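Local coordinates for protein carbohydrate deacetylase Agd3 (Neosartorya fumigata, PDB 6NWZ) that probably removes N-acetyl groups from the exopolysaccharide galactosaminogalactan, as a zinc-binding, glycosylated carbohydrate deacetylase required for biofilm formation, at residues A[334-337]-A[338-342]; A[474-478]-A[479-483]. All blocks are in the same frame, centred on the assembly; numbering follows the deposited sequence.

Contact 1. Residues A[334-337]-A[338-342]; sequences PDTP and LEFKK. With NAG (2-acetamido-2-deoxy-beta-D-glucopyranose), chain B.
F340 swings CG away from its own backbone N (chi1 164°), which lays its CB and the CD2 side of the ring against T336, four residues earlier. T336 answers with chi1 of 73°: the hydroxyl lies between its backbone N and carbonyl carbon, facing F340, while the methyl is left on the side of the sugar. OG1 comes within 3.5 Å of F340 CB, and T336 CB lies 3.8 Å from F340 CD2. The two side chains meet at about a right angle, with the hydroxyl oblique to the ring.

The same hydroxyl donates to the carbonyl of the next residue, from T336 OG1 to P337 O at 3.2 Å, approaching from above the carbonyl plane and 41° out of it. It has a further partner in N396 ND2, which ties this loop to the chain beside the glycan.

Between P337 and F340 the chain makes a type II beta turn, with L338 and E339 at its two inner positions; E339 takes the positive phi expected at the third residue. The closing bond from F340 N to P337 O is weak, 3.2 Å long and bent. P337 O therefore receives both the threonine hydroxyl and the turn amide. The CB of E339 points away from 334-337; its carboxylate makes a salt bridge with R461 and a hydrogen bond with H439.

On its other side T336 meets the N-acetylglucosamine of an attached glycan: CG2 is 3.4 Å from the acetyl oxygen O7 of NAG. P337 CD lies 4.1 Å from the acetyl methyl carbon C8 of NAG. D335, two residues before the turn begins, is a ligand of a zinc ion together with E394.

Contact 2. Residues A[474-478]-A[479-483]; sequences YFTTV and ESDGF
Y474 and D481 reach toward each other from opposite directions, the carboxylate meeting the edge of the phenol with the ring and carboxylate planes nearly perpendicular (86°). Y474 OH donates to D481 OD2; the modelled separation is very short and carries little weight at this resolution. Chi1 of -48° turns the aspartate carboxylate back toward the N-cap residue T477, where OD2 also accepts from T477 N at 3.1 Å through its anti lone pair, the N-H pointing almost straight at it. T476 crosses D481 at about a right angle and sends its hydroxyl elsewhere, OG1 bonding to F483 O at 2.9 Å from above the carbonyl plane, near the edge of the F483 ring.

T477 caps the short helix 478-481. Its OG1 accepts from S480 N at 3.0 Å, and S480 OG adds a weak bond to the same oxygen. D481 N returns to T477 O at 2.9 Å, and G482, with positive phi, leaves the helix. Outside, OD1 of D481 has a weak bond from H439. The amide of T477 would favour a charged carboxylate, though the strength of the phenol bond stays doubtful; the buried aspartate joins strand 474-475 to the helix that follows.

Contact 1 comes first along the chain, in the loop between helices 317-321 and 362-366; contact 2 follows about 130 residues later, where strand 474-475, paired antiparallel with strand 487-492, runs into helix 478-481. Both belong to the deacetylase domain, and their centres lie about 15 Å apart. They touch through K341, whose aliphatic chain packs on the end of the short helix: CE of K341 is 3.4 Å from E479 O. H439 is a shared neighbour, bonded to E339 of contact 1 and to S480 of contact 2. The surface loop that supplies the zinc ligand D335 and lies beside a glycan is thereby packed against the short helix that follows strand 474-475 of the deacetylase sheet.

Contact 1. Residues A[334-337]-A[338-342]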
loop_
_atom_site.group_PDB
_atom_site.type_symbol
_atom_site.label_atom_id
_atom_site.label_comp_id
_atom_site.label_asym_id
_atom_site.label_seq_id
_atom_site.Cartn_x
_atom_site.Cartn_y
_atom_site.Cartn_z
ATOM N N PRO A 334 -12.354 -2.894 -32.531
ATOM C CA PRO A 334 -12.518 -1.697 -31.696
ATOM C C PRO A 334 -12.792 -2.083 -30.250
ATOM O O PRO A 334 -13.480 -3.068 -29.972
ATOM C CB PRO A 334 -13.717 -0.982 -32.330
ATOM C CG PRO A 334 -13.756 -1.481 -33.742
ATOM C CD PRO A 334 -13.278 -2.903 -33.678
ATOM N N ASP A 335 -12.238 -1.301 -29.326
ATOM C CA ASP A 335 -12.348 -1.638 -27.914
ATOM C C ASP A 335 -13.804 -1.636 -27.467
ATOM O O ASP A 335 -14.581 -0.745 -27.819
ATOM C CB ASP A 335 -11.545 -0.660 -27.057
ATOM C CG ASP A 335 -10.078 -0.639 -27.420
ATOM O OD1 ASP A 335 -9.541 -1.715 -27.762
ATOM O OD2 ASP A 335 -9.470 0.450 -27.383
ATOM N N THR A 336 -14.169 -2.655 -26.697
ATOM C CA THR A 336 -15.474 -2.693 -26.072
ATOM C C THR A 336 -15.565 -1.607 -25.003
ATOM O O THR A 336 -14.543 -1.076 -24.560
ATOM C CB THR A 336 -15.720 -4.064 -25.446
ATOM O OG1 THR A 336 -14.918 -4.197 -24.265
ATOM C CG2 THR A 336 -15.353 -5.168 -26.427
ATOM N N PRO A 337 -16.776 -1.242 -24.586
ATOM C CA PRO A 337 -16.903 -0.352 -23.429
ATOM C C PRO A 337 -16.188 -0.945 -22.226
ATOM O O PRO A 337 -16.083 -2.164 -22.079
ATOM C CB PRO A 337 -18.417 -0.277 -23.200
ATOM C CG PRO A 337 -19.005 -0.554 -24.536
ATOM C CD PRO A 337 -18.085 -1.543 -25.193
ATOM N N LEU A 338 -15.666 -0.066 -21.374
ATOM C CA LEU A 338 -15.039 -0.528 -20.145
ATOM C C LEU A 338 -16.047 -1.327 -19.323
ATOM O O LEU A 338 -17.256 -1.080 -19.372
ATOM C CB LEU A 338 -14.506 0.660 -19.340
ATOM C CG LEU A 338 -13.260 0.440 -18.477
ATOM C CD1 LEU A 338 -12.022 0.293 -19.340
ATOM C CD2 LEU A 338 -13.073 1.573 -17.486
ATOM N N GLU A 339 -15.538 -2.312 -18.582
ATOM C CA GLU A 339 -16.365 -3.187 -17.742
ATOM C C GLU A 339 -17.372 -3.995 -18.560
ATOM O O GLU A 339 -18.410 -4.409 -18.041
ATOM C CB GLU A 339 -17.105 -2.404 -16.649
ATOM C CG GLU A 339 -16.350 -1.227 -16.030
ATOM C CD GLU A 339 -15.124 -1.644 -15.252
ATOM O OE1 GLU A 339 -14.251 -0.779 -15.032
ATOM O OE2 GLU A 339 -15.034 -2.827 -14.862
ATOM N N PHE A 340 -17.089 -4.233 -19.838
ATOM C CA PHE A 340 -18.012 -4.988 -20.678
ATOM C C PHE A 340 -17.981 -6.466 -20.300
ATOM O O PHE A 340 -16.931 -7.113 -20.373
ATOM C CB PHE A 340 -17.658 -4.802 -22.151
ATOM C CG PHE A 340 -18.293 -5.812 -23.063
ATOM C CD1 PHE A 340 -19.634 -5.727 -23.389
ATOM C CD2 PHE A 340 -17.544 -6.850 -23.596
ATOM C CE1 PHE A 340 -20.218 -6.658 -24.234
ATOM C CE2 PHE A 340 -18.122 -7.783 -24.440
ATOM C CZ PHE A 340 -19.459 -7.686 -24.758
ATOM N N LYS A 341 -19.135 -6.998 -19.905
ATOM C CA LYS A 341 -19.277 -8.413 -19.577
ATOM C C LYS A 341 -19.712 -9.163 -20.830
ATOM O O LYS A 341 -20.827 -8.966 -21.325
ATOM C CB LYS A 341 -20.283 -8.606 -18.445
ATOM C CG LYS A 341 -20.642 -10.054 -18.159
ATOM C CD LYS A 341 -21.515 -10.150 -16.918
ATOM C CE LYS A 341 -22.216 -11.497 -16.826
ATOM N NZ LYS A 341 -21.260 -12.636 -16.861
ATOM N N LYS A 342 -18.839 -10.022 -21.342
ATOM C CA LYS A 342 -19.159 -10.755 -22.561
ATOM C C LYS A 342 -20.135 -11.882 -22.251
ATOM O O LYS A 342 -19.912 -12.645 -21.303
ATOM C CB LYS A 342 -17.900 -11.331 -23.205
ATOM C CG LYS A 342 -18.123 -11.806 -24.632
ATOM C CD LYS A 342 -17.131 -12.880 -25.044
ATOM C CE LYS A 342 -17.497 -14.223 -24.436
ATOM N NZ LYS A 342 -16.717 -15.343 -25.036
HETATM C C1 NAG B . -18.354 -8.823 -29.546
HETATM C C2 NAG B . -18.774 -7.540 -30.275
HETATM C C3 NAG B . -19.961 -7.809 -31.197
HETATM C C4 NAG B . -19.655 -8.967 -32.136
HETATM C C5 NAG B . -19.262 -10.190 -31.315
HETATM C C6 NAG B . -18.878 -11.382 -32.161
HETATM C C7 NAG B . -18.214 -5.569 -28.922
HETATM C C8 NAG B . -18.720 -4.557 -27.938
HETATM N N2 NAG B . -19.097 -6.488 -29.325
HETATM O O3 NAG B . -20.254 -6.633 -31.944
HETATM O O4 NAG B . -20.803 -9.268 -32.922
HETATM O O5 NAG B . -18.123 -9.872 -30.501
HETATM O O6 NAG B . -17.939 -11.027 -33.165
HETATM O O7 NAG B . -17.057 -5.556 -29.333
#

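Contact 2. Residues A[474-478]-A[479-483]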
loop_
_atom_site.group_PDB
_atom_site.type_symbol
_atom_site.label_atom_id
_atom_site.label_comp_id
_atom_site.label_asym_id
_atom_site.label_seq_id
_atom_site.Cartn_x
_atom_site.Cartn_y
_atom_site.Cartn_z
ATOM N N TYR A 474 -10.138 -8.481 -4.598
ATOM C CA TYR A 474 -11.464 -8.736 -5.138
ATOM C C TYR A 474 -11.514 -10.149 -5.708
ATOM O O TYR A 474 -10.542 -10.626 -6.298
ATOM C CB TYR A 474 -11.811 -7.706 -6.217
ATOM C CG TYR A 474 -13.032 -8.048 -7.043
ATOM C CD1 TYR A 474 -14.308 -7.733 -6.598
ATOM C CD2 TYR A 474 -12.907 -8.683 -8.274
ATOM C CE1 TYR A 474 -15.428 -8.048 -7.353
ATOM C CE2 TYR A 474 -14.020 -9.002 -9.035
ATOM C CZ TYR A 474 -15.278 -8.681 -8.571
ATOM O OH TYR A 474 -16.385 -8.997 -9.329
ATOM N N PHE A 475 -12.644 -10.821 -5.514
ATOM C CA PHE A 475 -12.839 -12.183 -5.999
ATOM C C PHE A 475 -13.942 -12.177 -7.047
ATOM O O PHE A 475 -15.052 -11.698 -6.787
ATOM C CB PHE A 475 -13.180 -13.135 -4.853
ATOM C CG PHE A 475 -12.039 -13.370 -3.903
ATOM C CD1 PHE A 475 -11.002 -14.225 -4.246
ATOM C CD2 PHE A 475 -11.992 -12.723 -2.677
ATOM C CE1 PHE A 475 -9.942 -14.443 -3.380
ATOM C CE2 PHE A 475 -10.934 -12.935 -1.803
ATOM C CZ PHE A 475 -9.908 -13.798 -2.156
ATOM N N THR A 476 -13.631 -12.706 -8.228
ATOM C CA THR A 476 -14.586 -12.700 -9.327
ATOM C C THR A 476 -15.790 -13.574 -8.999
ATOM O O THR A 476 -15.694 -14.556 -8.258
ATOM C CB THR A 476 -13.921 -13.189 -10.614
ATOM O OG1 THR A 476 -13.563 -14.569 -10.473
ATOM C CG2 THR A 476 -12.675 -12.374 -10.906
ATOM N N THR A 477 -16.936 -13.203 -9.560
ATOM C CA THR A 477 -18.182 -13.908 -9.323
ATOM C C THR A 477 -18.819 -14.278 -10.653
ATOM O O THR A 477 -18.581 -13.627 -11.676
ATOM C CB THR A 477 -19.155 -13.059 -8.506
ATOM O OG1 THR A 477 -19.547 -11.918 -9.276
ATOM C CG2 THR A 477 -18.493 -12.588 -7.220
ATOM N N VAL A 478 -19.633 -15.336 -10.629
ATOM C CA VAL A 478 -20.334 -15.761 -11.836
ATOM C C VAL A 478 -21.275 -14.664 -12.314
ATOM O O VAL A 478 -21.456 -14.458 -13.522
ATOM C CB VAL A 478 -21.086 -17.083 -11.581
ATOM C CG1 VAL A 478 -21.884 -17.487 -12.806
ATOM C CG2 VAL A 478 -20.112 -18.180 -11.204
ATOM N N GLU A 479 -21.872 -13.926 -11.376
ATOM C CA GLU A 479 -22.856 -12.911 -11.737
ATOM C C GLU A 479 -22.199 -11.701 -12.384
ATOM O O GLU A 479 -22.646 -11.225 -13.435
ATOM C CB GLU A 479 -23.645 -12.486 -10.503
ATOM C CG GLU A 479 -24.547 -11.299 -10.759
ATOM C CD GLU A 479 -24.966 -10.603 -9.485
ATOM O OE1 GLU A 479 -25.147 -11.295 -8.461
ATOM O OE2 GLU A 479 -25.104 -9.361 -9.506
ATOM N N SER A 480 -21.132 -11.189 -11.771
ATOM C CA SER A 480 -20.523 -9.938 -12.204
ATOM C C SER A 480 -19.453 -10.123 -13.272
ATOM O O SER A 480 -19.216 -9.202 -14.062
ATOM C CB SER A 480 -19.914 -9.211 -11.001
ATOM O OG SER A 480 -20.849 -9.108 -9.941
ATOM N N ASP A 481 -18.803 -11.286 -13.327
ATOM C CA ASP A 481 -17.647 -11.467 -14.190
ATOM C C ASP A 481 -17.717 -12.710 -15.067
ATOM O O ASP A 481 -16.776 -12.960 -15.829
ATOM C CB ASP A 481 -16.366 -11.514 -13.342
ATOM C CG ASP A 481 -16.296 -10.376 -12.341
ATOM O OD1 ASP A 481 -16.306 -9.203 -12.773
ATOM O OD2 ASP A 481 -16.255 -10.654 -11.123
ATOM N N GLY A 482 -18.799 -13.485 -14.994
ATOM C CA GLY A 482 -18.932 -14.701 -15.768
ATOM C C GLY A 482 -18.147 -15.882 -15.247
ATOM O O GLY A 482 -18.282 -16.984 -15.794
ATOM N N PHE A 483 -17.334 -15.693 -14.212
ATOM C CA PHE A 483 -16.514 -16.755 -13.649
ATOM C C PHE A 483 -16.243 -16.417 -12.192
ATOM O O PHE A 483 -16.072 -15.246 -11.845
ATOM C CB PHE A 483 -15.201 -16.914 -14.424
ATOM C CG PHE A 483 -14.253 -17.922 -13.831
ATOM C CD1 PHE A 483 -13.298 -17.537 -12.899
ATOM C CD2 PHE A 483 -14.301 -19.250 -14.222
ATOM C CE1 PHE A 483 -12.422 -18.462 -12.358
ATOM C CE2 PHE A 483 -13.425 -20.179 -13.686
ATOM C CZ PHE A 483 -12.485 -19.784 -12.754
#